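Local coordinates for hypothetical conserved protein (Geobacillus kaustophilus, PDB 2PCS), which is of unknown function but belongs to the CoxG family of the Bet v 1-like clan and probably binds a hydrophobic ligand inside its helix-grip fold, at residues A[35-40]-A[47-52]; A[63-68]-A[78-83]; A[7-12]-A[107-112]; A[73-78]-A[94-99]. One frame throughout, in Å; residues are numbered along the deposited sequence.

The chain enters the sheet with 7-12, which waits 95 residues for its partner 107-112; contact 3 therefore closes the widest loop, and the other three contacts all lie within it. Contact 1 comes first, folding 35-40 onto 47-52 as a hairpin at one edge of the sheet. Contact 2 follows in series, and strand 45-52 hands over to 59-71 through the A48-A63 backbone bond. Contacts 2 and 4 cross: both use strand 75-84 and share L78, so three successive strands are joined. Contact 4 then meets contact 3 through strands 87-99 and 104-116. The result is one curved antiparallel sheet gripping helix 124-148.

Contact 1 of 4, residues A[35-40]-A[47-52]; sequences CKSLEL and KADLQI
L38 lies opposite A48, and E39 opposite K47, where two antiparallel strands run at 164° to each other, E39 and K47 exchanging backbone bonds in both directions. Nearer the start of 35-40 the chain turns a corner at K36, whose N still reaches D49 O at 3.0 Å in an almost straight bond, while S37 O accepts from D49 N. Beside D49, which shares a face with S37, E39 and K47, the K36 chain runs alongside the carboxylate, its CB 3.4 Å from D49 OD2. Farther along the lysine, its CD rests 3.4 Å from Q51 NE2, the two chains crossing obliquely. The ammonium does not close on the acid: K36 NZ stays 5.2 Å from D49 OD2. The other face is apolar. L50 CD2 comes over C35, 3.7 Å from its CB, and L38 CD2 meets A48 CB at 3.9 Å; A48 and L38 also pack on strand 59-71 and helix 25-31 respectively. The side chain of L50 comes within about 4 Å of a bound unidentified ligand. The hairpin is thus amphipathic: backbone bonds hold it, its apolar face is consistent with a pocket wall, and the separated charges of K36 and D49 could add a modest attraction.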
loop_
_atom_site.group_PDB
_atom_site.type_symbol
_atom_site.label_atom_id
_atom_site.label_comp_id
_atom_site.label_asym_id
_atom_site.label_seq_id
_atom_site.Cartn_x
_atom_site.Cartn_y
_atom_site.Cartn_z
ATOM N N CYS A 35 -4.230 -4.271 9.504
ATOM C CA CYS A 35 -4.621 -5.476 8.820
ATOM C C CYS A 35 -4.595 -6.682 9.751
ATOM O O CYS A 35 -3.553 -7.049 10.266
ATOM C CB CYS A 35 -3.793 -5.708 7.573
ATOM S SG CYS A 35 -4.558 -6.961 6.535
ATOM N N LYS A 36 -5.781 -7.245 9.983
ATOM C CA LYS A 36 -5.970 -8.376 10.885
ATOM C C LYS A 36 -5.862 -9.642 10.062
ATOM O O LYS A 36 -5.190 -10.593 10.467
ATOM C CB LYS A 36 -7.333 -8.313 11.571
ATOM C CG LYS A 36 -7.358 -7.686 12.971
ATOM C CD LYS A 36 -8.588 -8.259 13.761
ATOM C CE LYS A 36 -8.440 -8.264 15.312
ATOM N NZ LYS A 36 -9.596 -9.023 15.926
ATOM N N SER A 37 -6.504 -9.640 8.891
ATOM C CA SER A 37 -6.344 -10.722 7.921
ATOM C C SER A 37 -6.451 -10.246 6.470
ATOM O O SER A 37 -7.195 -9.298 6.172
ATOM C CB SER A 37 -7.365 -11.824 8.181
ATOM O OG SER A 37 -8.606 -11.260 8.562
ATOM N N LEU A 38 -5.674 -10.906 5.597
ATOM C CA LEU A 38 -5.814 -10.840 4.141
ATOM C C LEU A 38 -6.255 -12.206 3.665
ATOM O O LEU A 38 -5.464 -13.138 3.669
ATOM C CB LEU A 38 -4.483 -10.513 3.453
ATOM C CG LEU A 38 -4.216 -9.185 2.738
ATOM C CD1 LEU A 38 -2.892 -9.263 1.985
ATOM C CD2 LEU A 38 -5.333 -8.778 1.785
ATOM N N GLU A 39 -7.506 -12.323 3.245
ATOM C CA GLU A 39 -8.032 -13.568 2.704
ATOM C C GLU A 39 -8.080 -13.512 1.175
ATOM O O GLU A 39 -8.696 -12.613 0.584
ATOM C CB GLU A 39 -9.439 -13.838 3.276
ATOM C CG GLU A 39 -10.025 -15.226 3.003
ATOM C CD GLU A 39 -11.578 -15.265 2.973
ATOM O OE1 GLU A 39 -12.239 -14.266 3.380
ATOM O OE2 GLU A 39 -12.137 -16.312 2.529
ATOM N N LEU A 40 -7.429 -14.487 0.546
ATOM C CA LEU A 40 -7.631 -14.765 -0.875
ATOM C C LEU A 40 -9.098 -15.096 -1.184
ATOM O O LEU A 40 -9.693 -15.994 -0.594
ATOM C CB LEU A 40 -6.711 -15.904 -1.325
ATOM C CG LEU A 40 -6.414 -16.132 -2.812
ATOM C CD1 LEU A 40 -5.550 -15.046 -3.448
ATOM C CD2 LEU A 40 -5.766 -17.522 -3.003
ATOM N N LYS A 47 -9.311 -9.972 0.481
ATOM C CA LYS A 47 -10.215 -9.267 1.338
ATOM C C LYS A 47 -9.400 -8.990 2.590
ATOM O O LYS A 47 -8.828 -9.889 3.219
ATOM C CB LYS A 47 -11.468 -10.090 1.652
ATOM C CG LYS A 47 -12.538 -9.358 2.516
ATOM C CD LYS A 47 -13.932 -9.811 2.140
ATOM C CE LYS A 47 -14.912 -9.839 3.332
ATOM N NZ LYS A 47 -16.069 -8.886 3.166
ATOM N N ALA A 48 -9.308 -7.714 2.905
ATOM C CA ALA A 48 -8.589 -7.294 4.067
ATOM C C ALA A 48 -9.588 -6.768 5.113
ATOM O O ALA A 48 -10.527 -6.025 4.789
ATOM C CB ALA A 48 -7.569 -6.254 3.677
ATOM N N ASP A 49 -9.405 -7.224 6.352
ATOM C CA ASP A 49 -10.144 -6.724 7.520
ATOM C C ASP A 49 -9.234 -5.692 8.216
ATOM O O ASP A 49 -8.241 -6.063 8.839
ATOM C CB ASP A 49 -10.510 -7.902 8.451
ATOM C CG ASP A 49 -10.954 -7.445 9.885
ATOM O OD1 ASP A 49 -11.637 -6.391 10.033
ATOM O OD2 ASP A 49 -10.631 -8.164 10.866
ATOM N N LEU A 50 -9.536 -4.409 8.058
ATOM C CA LEU A 50 -8.640 -3.357 8.591
ATOM C C LEU A 50 -9.221 -2.686 9.839
ATOM O O LEU A 50 -10.348 -2.181 9.830
ATOM C CB LEU A 50 -8.312 -2.297 7.520
ATOM C CG LEU A 50 -7.679 -2.821 6.235
ATOM C CD1 LEU A 50 -7.725 -1.807 5.107
ATOM C CD2 LEU A 50 -6.283 -3.266 6.459
ATOM N N GLN A 51 -8.458 -2.697 10.918
ATOM C CA GLN A 51 -8.845 -1.924 12.089
ATOM C C GLN A 51 -7.846 -0.812 12.300
ATOM O O GLN A 51 -6.768 -1.006 12.813
ATOM C CB GLN A 51 -9.056 -2.826 13.323
ATOM C CG GLN A 51 -10.233 -3.790 13.086
ATOM C CD GLN A 51 -10.437 -4.826 14.169
ATOM O OE1 GLN A 51 -10.051 -4.627 15.326
ATOM N NE2 GLN A 51 -11.078 -5.948 13.799
ATOM N N ILE A 52 -8.225 0.367 11.867
ATOM C CA ILE A 52 -7.314 1.464 11.838
ATOM C C ILE A 52 -7.536 2.362 13.053
ATOM O O ILE A 52 -8.634 2.937 13.225
ATOM C CB ILE A 52 -7.436 2.190 10.501
ATOM C CG1 ILE A 52 -6.834 1.284 9.407
ATOM C CG2 ILE A 52 -6.713 3.533 10.551
ATOM C CD1 ILE A 52 -7.591 1.313 8.106
#

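Contact 2 of 4, residues A[63-68]-A[78-83]; sequences AIIEVT and LLVNGE
V67 and L78 stand side by side on the same face of an antiparallel hairpin, and the leucine's CD2 forms the bump of the fit. It packs against V67 CG2 at 3.7 Å and lies more loosely near I65 CG2, at 4.3 Å. V67 holds CG1 anti to the backbone N (chi1 -162°), which leaves CG2 beside that N and turned to the leucine. Next in line, I65 CG2 meets V80 CG2, again at 4.3 Å, so branched methyls fill the row. The row ends shallow at A63, where G82 brings no side chain and the CA atoms of A63 and G82 approach to 3.8 Å.

The opposite face carries I64, E66, L79 and N81. L79 CD1, anti to CA (chi2 173°), approaches two groups of the facing strand, OE2 of the extended E66 at 3.7 Å and T68 CG2 at 4.2 Å. N81 stands beyond it, its amide ND2 hydrogen-bonded to N90 of the next strand. Four backbone bonds, paired at I64-N81 and E66-L79, fix these positions.

Within the sheet, strand 45-52 flanks this pair through A63 and I65, and strand 87-99 flanks it on the other side through L78 and L79. The side chain of L78 also comes within about 4 Å of the bound unidentified ligand, consistent with its face of the hairpin lining the ligand pocket.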
loop_
_atom_site.group_PDB
_atom_site.type_symbol
_atom_site.label_atom_id
_atom_site.label_comp_id
_atom_site.label_asym_id
_atom_site.label_seq_id
_atom_site.Cartn_x
_atom_site.Cartn_y
_atom_site.Cartn_z
ATOM N N ALA A 63 -11.748 -4.066 2.839
ATOM C CA ALA A 63 -11.103 -3.614 1.626
ATOM C C ALA A 63 -10.987 -4.774 0.706
ATOM O O ALA A 63 -10.583 -5.833 1.140
ATOM C CB ALA A 63 -9.668 -3.060 1.946
ATOM N N ILE A 64 -11.347 -4.574 -0.559
ATOM C CA ILE A 64 -10.974 -5.504 -1.617
ATOM C C ILE A 64 -9.692 -4.982 -2.302
ATOM O O ILE A 64 -9.636 -3.850 -2.768
ATOM C CB ILE A 64 -12.099 -5.738 -2.693
ATOM C CG1 ILE A 64 -13.464 -6.159 -2.079
ATOM C CG2 ILE A 64 -11.650 -6.778 -3.692
ATOM C CD1 ILE A 64 -13.386 -7.264 -1.041
ATOM N N ILE A 65 -8.671 -5.823 -2.344
ATOM C CA ILE A 65 -7.395 -5.463 -2.963
ATOM C C ILE A 65 -7.131 -6.448 -4.077
ATOM O O ILE A 65 -6.959 -7.638 -3.784
ATOM C CB ILE A 65 -6.227 -5.570 -1.928
ATOM C CG1 ILE A 65 -6.555 -4.778 -0.663
ATOM C CG2 ILE A 65 -4.903 -5.108 -2.537
ATOM C CD1 ILE A 65 -5.596 -5.059 0.477
ATOM N N GLU A 66 -7.133 -5.954 -5.327
ATOM C CA GLU A 66 -6.754 -6.733 -6.515
ATOM C C GLU A 66 -5.385 -6.330 -7.112
ATOM O O GLU A 66 -5.182 -5.182 -7.469
ATOM C CB GLU A 66 -7.818 -6.666 -7.606
ATOM C CG GLU A 66 -7.609 -7.810 -8.631
ATOM C CD GLU A 66 -8.558 -7.769 -9.833
ATOM O OE1 GLU A 66 -8.420 -8.642 -10.768
ATOM O OE2 GLU A 66 -9.430 -6.856 -9.847
ATOM N N VAL A 67 -4.465 -7.292 -7.195
ATOM C CA VAL A 67 -3.188 -7.135 -7.910
ATOM C C VAL A 67 -3.359 -7.453 -9.412
ATOM O O VAL A 67 -3.695 -8.559 -9.756
ATOM C CB VAL A 67 -2.076 -8.015 -7.253
ATOM C CG1 VAL A 67 -0.692 -7.560 -7.666
ATOM C CG2 VAL A 67 -2.172 -7.953 -5.725
ATOM N N THR A 68 -3.179 -6.479 -10.306
ATOM C CA THR A 68 -3.299 -6.714 -11.745
ATOM C C THR A 68 -2.026 -6.271 -12.548
ATOM O O THR A 68 -1.089 -5.754 -11.955
ATOM C CB THR A 68 -4.516 -5.991 -12.293
ATOM O OG1 THR A 68 -4.281 -4.584 -12.270
ATOM C CG2 THR A 68 -5.719 -6.259 -11.438
ATOM N N LEU A 78 -2.437 -1.958 -8.562
ATOM C CA LEU A 78 -3.336 -2.316 -7.461
ATOM C C LEU A 78 -4.671 -1.644 -7.630
ATOM O O LEU A 78 -4.711 -0.461 -7.949
ATOM C CB LEU A 78 -2.771 -1.893 -6.098
ATOM C CG LEU A 78 -1.668 -2.701 -5.441
ATOM C CD1 LEU A 78 -1.589 -2.113 -4.025
ATOM C CD2 LEU A 78 -1.838 -4.282 -5.381
ATOM N N LEU A 79 -5.755 -2.383 -7.414
ATOM C CA LEU A 79 -7.093 -1.762 -7.342
ATOM C C LEU A 79 -7.586 -2.008 -5.950
ATOM O O LEU A 79 -7.560 -3.156 -5.490
ATOM C CB LEU A 79 -8.057 -2.376 -8.349
ATOM C CG LEU A 79 -7.571 -2.525 -9.809
ATOM C CD1 LEU A 79 -8.616 -3.314 -10.640
ATOM C CD2 LEU A 79 -7.333 -1.116 -10.439
ATOM N N VAL A 80 -7.947 -0.926 -5.257
ATOM C CA VAL A 80 -8.446 -1.009 -3.890
ATOM C C VAL A 80 -9.875 -0.404 -3.724
ATOM O O VAL A 80 -10.108 0.752 -4.110
ATOM C CB VAL A 80 -7.522 -0.361 -2.849
ATOM C CG1 VAL A 80 -8.172 -0.480 -1.443
ATOM C CG2 VAL A 80 -6.116 -0.987 -2.827
ATOM N N ASN A 81 -10.800 -1.219 -3.186
ATOM C CA ASN A 81 -12.147 -0.784 -2.757
ATOM C C ASN A 81 -12.323 -1.047 -1.270
ATOM O O ASN A 81 -12.359 -2.190 -0.839
ATOM C CB ASN A 81 -13.236 -1.484 -3.556
ATOM C CG ASN A 81 -13.129 -1.209 -5.033
ATOM O OD1 ASN A 81 -12.549 -2.001 -5.777
ATOM N ND2 ASN A 81 -13.673 -0.071 -5.479
ATOM N N GLY A 82 -12.342 0.011 -0.487
ATOM C CA GLY A 82 -12.429 -0.082 0.964
ATOM C C GLY A 82 -13.669 0.671 1.467
ATOM O O GLY A 82 -14.057 1.703 0.916
ATOM N N GLU A 83 -14.287 0.171 2.526
ATOM C CA GLU A 83 -15.548 0.760 3.011
ATOM C C GLU A 83 -15.703 0.500 4.456
ATOM O O GLU A 83 -15.288 -0.541 4.965
ATOM C CB GLU A 83 -16.736 0.170 2.240
ATOM C CG GLU A 83 -17.980 1.042 2.293
ATOM C CD GLU A 83 -18.926 0.653 3.469
ATOM O OE1 GLU A 83 -18.756 -0.448 4.071
ATOM O OE2 GLU A 83 -19.829 1.462 3.774
#

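Contact 3 of 4, residues A[7-12]-A[107-112]; sequences GSIELK and LTYTYS
The ring of Y109 lies over the backbone of G7, presenting its face rather than its edge. G7 N sits 3.4 Å above the ring plane, offset toward the rim, and G7 CA makes a CH-pi contact 4.1 Å from the ring centroid. The tyrosine's CG stands between its own backbone N and carbonyl carbon (chi1 65°), which starts the side chain off on the G7 side. The absence of a side chain at G7 permits the approach, since a CB there would run into the hydroxyl. I9 CD1 comes to the edge of the same ring, 4.4 Å from Y109 CE1. Farther along this face L11 and L107 cross, L11 CD1 touching L107 CB at 4.1 Å, and F139 of helix 124-148 covers both I9 and L107. On the other face S8 CB meets T108 CG2 at 3.7 Å.

Backbone bonds run both ways between G7 and Y109, and again between I9 and L107. In this construct the phenol OH is hydrogen-bonded to H160 and H158, both from the purification tag, so its partners in the natural protein may differ. An alanine in place of Y109 would probably leave the G7 backbone without its aromatic cover and open a gap beside I9. The chemistry is therefore divided: bonds of the main chain set the strand pairing, and the face-on contact with G7, with I9 and helix 124-148 beside it, packs the ring.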
loop_
_atom_site.group_PDB
_atom_site.type_symbol
_atom_site.label_atom_id
_atom_site.label_comp_id
_atom_site.label_asym_id
_atom_site.label_seq_id
_atom_site.Cartn_x
_atom_site.Cartn_y
_atom_site.Cartn_z
ATOM N N GLY A 7 5.380 8.743 -5.462
ATOM C CA GLY A 7 6.623 8.955 -4.757
ATOM C C GLY A 7 7.627 7.903 -5.039
ATOM O O GLY A 7 7.496 7.150 -6.012
ATOM N N SER A 8 8.620 7.776 -4.167
ATOM C CA SER A 8 9.563 6.673 -4.337
ATOM C C SER A 8 10.296 6.417 -3.098
ATOM O O SER A 8 10.347 7.295 -2.263
ATOM C CB SER A 8 10.585 6.929 -5.467
ATOM O OG SER A 8 11.112 8.201 -5.351
ATOM N N ILE A 9 10.857 5.214 -3.002
ATOM C CA ILE A 9 11.651 4.775 -1.874
ATOM C C ILE A 9 12.892 4.029 -2.389
ATOM O O ILE A 9 12.817 3.233 -3.331
ATOM C CB ILE A 9 10.891 3.754 -0.980
ATOM C CG1 ILE A 9 9.395 3.849 -1.198
ATOM C CG2 ILE A 9 11.275 3.908 0.519
ATOM C CD1 ILE A 9 8.742 4.981 -0.353
ATOM N N GLU A 10 14.018 4.248 -1.741
ATOM C CA GLU A 10 15.167 3.395 -1.975
ATOM C C GLU A 10 15.159 2.288 -0.932
ATOM O O GLU A 10 14.903 2.527 0.245
ATOM C CB GLU A 10 16.459 4.198 -1.970
ATOM C CG GLU A 10 16.662 4.984 -3.277
ATOM C CD GLU A 10 17.837 5.988 -3.190
ATOM O OE1 GLU A 10 17.709 6.981 -2.399
ATOM O OE2 GLU A 10 18.867 5.780 -3.912
ATOM N N LEU A 11 15.360 1.065 -1.379
ATOM C CA LEU A 11 15.280 -0.060 -0.488
ATOM C C LEU A 11 16.577 -0.847 -0.531
ATOM O O LEU A 11 17.302 -0.853 -1.550
ATOM C CB LEU A 11 14.068 -0.946 -0.828
ATOM C CG LEU A 11 12.652 -0.354 -0.678
ATOM C CD1 LEU A 11 11.699 -1.082 -1.601
ATOM C CD2 LEU A 11 12.139 -0.456 0.735
ATOM N N LYS A 12 16.871 -1.499 0.579
ATOM C CA LYS A 12 18.052 -2.319 0.700
ATOM C C LYS A 12 17.678 -3.718 0.266
ATOM O O LYS A 12 17.032 -4.458 1.030
ATOM C CB LYS A 12 18.541 -2.307 2.165
ATOM C CG LYS A 12 19.847 -1.535 2.363
ATOM C CD LYS A 12 19.815 -0.631 3.624
ATOM C CE LYS A 12 20.719 0.631 3.423
ATOM N NZ LYS A 12 21.020 1.390 4.705
ATOM N N LEU A 107 11.868 1.749 -5.669
ATOM C CA LEU A 107 10.446 1.589 -5.872
ATOM C C LEU A 107 9.780 2.952 -6.172
ATOM O O LEU A 107 9.897 3.879 -5.399
ATOM C CB LEU A 107 9.826 0.924 -4.637
ATOM C CG LEU A 107 8.385 0.441 -4.772
ATOM C CD1 LEU A 107 8.147 -0.673 -3.823
ATOM C CD2 LEU A 107 7.401 1.588 -4.587
ATOM N N THR A 108 8.843 3.286 -7.159
ATOM C CA THR A 108 8.054 4.469 -7.476
ATOM C C THR A 108 6.568 4.134 -7.567
ATOM O O THR A 108 6.229 2.973 -7.779
ATOM C CB THR A 108 8.534 5.100 -8.796
ATOM O OG1 THR A 108 8.374 4.162 -9.865
ATOM C CG2 THR A 108 10.037 5.334 -8.759
ATOM N N TYR A 109 5.931 4.878 -7.291
ATOM C CA TYR A 109 4.511 4.582 -7.308
ATOM C C TYR A 109 3.752 5.824 -7.670
ATOM O O TYR A 109 4.237 6.955 -7.538
ATOM C CB TYR A 109 3.996 3.962 -5.995
ATOM C CG TYR A 109 4.090 4.920 -4.826
ATOM C CD1 TYR A 109 5.195 4.896 -3.948
ATOM C CD2 TYR A 109 3.105 5.874 -4.609
ATOM C CE1 TYR A 109 5.313 5.854 -2.940
ATOM C CE2 TYR A 109 3.189 6.776 -3.603
ATOM C CZ TYR A 109 4.277 6.751 -2.749
ATOM O OH TYR A 109 4.324 7.678 -1.718
ATOM N N THR A 110 2.519 5.582 -8.030
ATOM C CA THR A 110 1.611 6.583 -8.448
ATOM C C THR A 110 0.298 6.026 -7.864
ATOM O O THR A 110 0.108 4.792 -7.784
ATOM C CB THR A 110 1.693 6.550 -9.955
ATOM O OG1 THR A 110 2.075 7.812 -10.513
ATOM C CG2 THR A 110 0.552 5.927 -10.587
ATOM N N TYR A 111 -0.571 6.893 -7.355
ATOM C CA TYR A 111 -1.896 6.407 -6.949
ATOM C C TYR A 111 -2.963 7.444 -7.136
ATOM O O TYR A 111 -2.698 8.624 -7.228
ATOM C CB TYR A 111 -1.923 5.833 -5.526
ATOM C CG TYR A 111 -1.882 6.867 -4.463
ATOM C CD1 TYR A 111 -0.681 7.164 -3.816
ATOM C CD2 TYR A 111 -3.035 7.611 -4.134
ATOM C CE1 TYR A 111 -0.636 8.141 -2.863
ATOM C CE2 TYR A 111 -2.990 8.618 -3.159
ATOM C CZ TYR A 111 -1.806 8.852 -2.544
ATOM O OH TYR A 111 -1.747 9.822 -1.596
ATOM N N SER A 112 -4.194 6.967 -7.145
ATOM C CA SER A 112 -5.315 7.812 -7.432
ATOM C C SER A 112 -6.499 7.276 -6.628
ATOM O O SER A 112 -6.886 6.093 -6.800
ATOM C CB SER A 112 -5.551 7.731 -8.940
ATOM O OG SER A 112 -6.110 8.925 -9.387
#

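Contact 4 of 4, residues A[73-78]-A[94-99]; sequences PYHYKL and VIDLTP
H75 and D96 run alongside each other in the same direction, and the histidine can be followed outward. Its CB already passes D96 OD1 at 3.4 Å, and CG, anti to the backbone N (chi1 163°), stays next to that oxygen. ND1 donates to D96 OD1 at 2.6 Å; the acceptor lies in the ring plane, while the nitrogen approaches from above the carboxylate plane, 38° out of it. CE1 then touches V94 CG1 at 3.4 Å, and NE2 is hydrogen-bonded to D69. The imidazole is thus gripped at both nitrogens, which fixes its rotation. An alanine in place of H75 would probably leave D96 OD1 without this donor, D69 with a weak, long pairing to K77, and V94 CG1 facing a gap.

On the other face Y76 turns its ring toward I95, whose CB lies over it, 4.0 Å from the centroid. I95 CG2 reaches Y76 CE1 at 3.6 Å, and CD1 meets CE2 across the ring. Where the strand begins, L97 CD1 rests 3.4 Å from P73 O, and Y74 with H75 forms a classic beta bulge opposite K71.

Strand 104-116 flanks the pair beyond 94-99, and strand 59-71 beyond 75-78. Helix 15-22 packs on the Y76 side of the sheet, the W19 and Y76 ring planes about 80° apart, and the Y76 side chain comes within about 3 Å of the unidentified ligand.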
loop_
_atom_site.group_PDB
_atom_site.type_symbol
_atom_site.label_atom_id
_atom_site.label_comp_id
_atom_site.label_asym_id
_atom_site.label_seq_id
_atom_site.Cartn_x
_atom_site.Cartn_y
_atom_site.Cartn_z
ATOM N N PRO A 73 9.903 -9.553 -12.094
ATOM C CA PRO A 73 9.730 -9.132 -10.734
ATOM C C PRO A 73 9.748 -7.557 -10.630
ATOM O O PRO A 73 10.281 -7.018 -9.668
ATOM C CB PRO A 73 10.982 -9.733 -10.112
ATOM C CG PRO A 73 12.074 -9.321 -11.175
ATOM C CD PRO A 73 11.342 -9.579 -12.479
ATOM N N TYR A 74 9.140 -6.821 -11.562
ATOM C CA TYR A 74 9.367 -5.376 -11.578
ATOM C C TYR A 74 8.172 -4.412 -11.669
ATOM O O TYR A 74 8.341 -3.221 -11.505
ATOM C CB TYR A 74 10.345 -5.013 -12.735
ATOM C CG TYR A 74 9.727 -5.263 -14.087
ATOM C CD1 TYR A 74 9.802 -6.538 -14.690
ATOM C CD2 TYR A 74 9.058 -4.253 -14.757
ATOM C CE1 TYR A 74 9.225 -6.778 -15.932
ATOM C CE2 TYR A 74 8.461 -4.488 -15.999
ATOM C CZ TYR A 74 8.549 -5.758 -16.578
ATOM O OH TYR A 74 7.931 -5.998 -17.799
ATOM N N HIS A 75 6.982 -4.857 -11.985
ATOM C CA HIS A 75 5.886 -3.927 -12.116
ATOM C C HIS A 75 4.548 -4.555 -11.720
ATOM O O HIS A 75 4.274 -5.682 -12.077
ATOM C CB HIS A 75 5.822 -3.447 -13.538
ATOM C CG HIS A 75 4.517 -2.799 -13.894
ATOM N ND1 HIS A 75 4.343 -1.434 -13.913
ATOM C CD2 HIS A 75 3.323 -3.339 -14.240
ATOM C CE1 HIS A 75 3.102 -1.156 -14.276
ATOM N NE2 HIS A 75 2.470 -2.298 -14.502
ATOM N N TYR A 76 3.689 -3.832 -10.997
ATOM C CA TYR A 76 2.259 -4.226 -10.914
ATOM C C TYR A 76 1.317 -3.054 -10.697
ATOM O O TYR A 76 1.751 -1.908 -10.496
ATOM C CB TYR A 76 2.033 -5.319 -9.900
ATOM C CG TYR A 76 2.445 -4.929 -8.510
ATOM C CD1 TYR A 76 3.814 -4.923 -8.127
ATOM C CD2 TYR A 76 1.489 -4.537 -7.569
ATOM C CE1 TYR A 76 4.205 -4.551 -6.817
ATOM C CE2 TYR A 76 1.850 -4.175 -6.267
ATOM C CZ TYR A 76 3.201 -4.167 -5.898
ATOM O OH TYR A 76 3.532 -3.814 -4.606
ATOM N N LYS A 77 0.008 -3.327 -10.805
ATOM C CA LYS A 77 -1.015 -2.353 -10.492
ATOM C C LYS A 77 -1.881 -2.872 -9.363
ATOM O O LYS A 77 -2.006 -4.062 -9.191
ATOM C CB LYS A 77 -1.840 -2.013 -11.723
ATOM C CG LYS A 77 -1.000 -1.388 -12.803
ATOM C CD LYS A 77 -1.884 -0.891 -13.962
ATOM C CE LYS A 77 -1.179 0.096 -14.915
ATOM N NZ LYS A 77 -1.800 -0.053 -16.300
ATOM N N LEU A 78 -2.437 -1.958 -8.562
ATOM C CA LEU A 78 -3.336 -2.316 -7.461
ATOM C C LEU A 78 -4.671 -1.644 -7.630
ATOM O O LEU A 78 -4.711 -0.461 -7.949
ATOM C CB LEU A 78 -2.771 -1.893 -6.098
ATOM C CG LEU A 78 -1.668 -2.701 -5.441
ATOM C CD1 LEU A 78 -1.589 -2.113 -4.025
ATOM C CD2 LEU A 78 -1.838 -4.282 -5.381
ATOM N N VAL A 94 0.034 2.207 -9.294
ATOM C CA VAL A 94 1.008 1.528 -10.130
ATOM C C VAL A 94 2.339 1.505 -9.387
ATOM O O VAL A 94 2.794 2.520 -8.836
ATOM C CB VAL A 94 1.216 2.272 -11.458
ATOM C CG1 VAL A 94 2.096 1.466 -12.381
ATOM C CG2 VAL A 94 -0.144 2.626 -12.165
ATOM N N ILE A 95 2.967 0.334 -9.355
ATOM C CA ILE A 95 4.259 0.184 -8.747
ATOM C C ILE A 95 5.313 -0.328 -9.778
ATOM O O ILE A 95 5.086 -1.317 -10.487
ATOM C CB ILE A 95 4.185 -0.797 -7.580
ATOM C CG1 ILE A 95 3.344 -0.241 -6.411
ATOM C CG2 ILE A 95 5.533 -1.166 -7.072
ATOM C CD1 ILE A 95 1.909 -0.481 -6.583
ATOM N N ASP A 96 6.483 0.314 -9.783
ATOM C CA ASP A 96 7.596 -0.092 -10.634
ATOM C C ASP A 96 8.840 -0.261 -9.773
ATOM O O ASP A 96 9.115 0.571 -8.874
ATOM C CB ASP A 96 7.809 0.939 -11.731
ATOM C CG ASP A 96 6.682 0.916 -12.774
ATOM O OD1 ASP A 96 6.539 -0.103 -13.476
ATOM O OD2 ASP A 96 5.922 1.922 -12.912
ATOM N N LEU A 97 9.541 -1.376 -9.982
ATOM C CA LEU A 97 10.815 -1.576 -9.323
ATOM C C LEU A 97 11.957 -1.311 -10.341
ATOM O O LEU A 97 11.905 -1.781 -11.518
ATOM C CB LEU A 97 10.899 -2.961 -8.683
ATOM C CG LEU A 97 9.884 -3.380 -7.610
ATOM C CD1 LEU A 97 10.189 -4.771 -7.075
ATOM C CD2 LEU A 97 9.954 -2.404 -6.476
ATOM N N THR A 98 12.929 -0.517 -9.897
ATOM C CA THR A 98 14.091 -0.153 -10.704
ATOM C C THR A 98 15.380 -0.416 -9.969
ATOM O O THR A 98 15.580 0.119 -8.892
ATOM C CB THR A 98 14.043 1.302 -11.057
ATOM O OG1 THR A 98 12.962 1.475 -11.957
ATOM C CG2 THR A 98 15.259 1.728 -11.776
ATOM N N PRO A 99 16.267 -1.233 -10.549
ATOM C CA PRO A 99 17.538 -1.481 -9.883
ATOM C C PRO A 99 18.346 -0.197 -10.039
ATOM O O PRO A 99 18.397 0.358 -11.160
ATOM C CB PRO A 99 18.145 -2.598 -10.708
ATOM C CG PRO A 99 17.530 -2.406 -12.074
ATOM C CD PRO A 99 16.184 -1.889 -11.861
#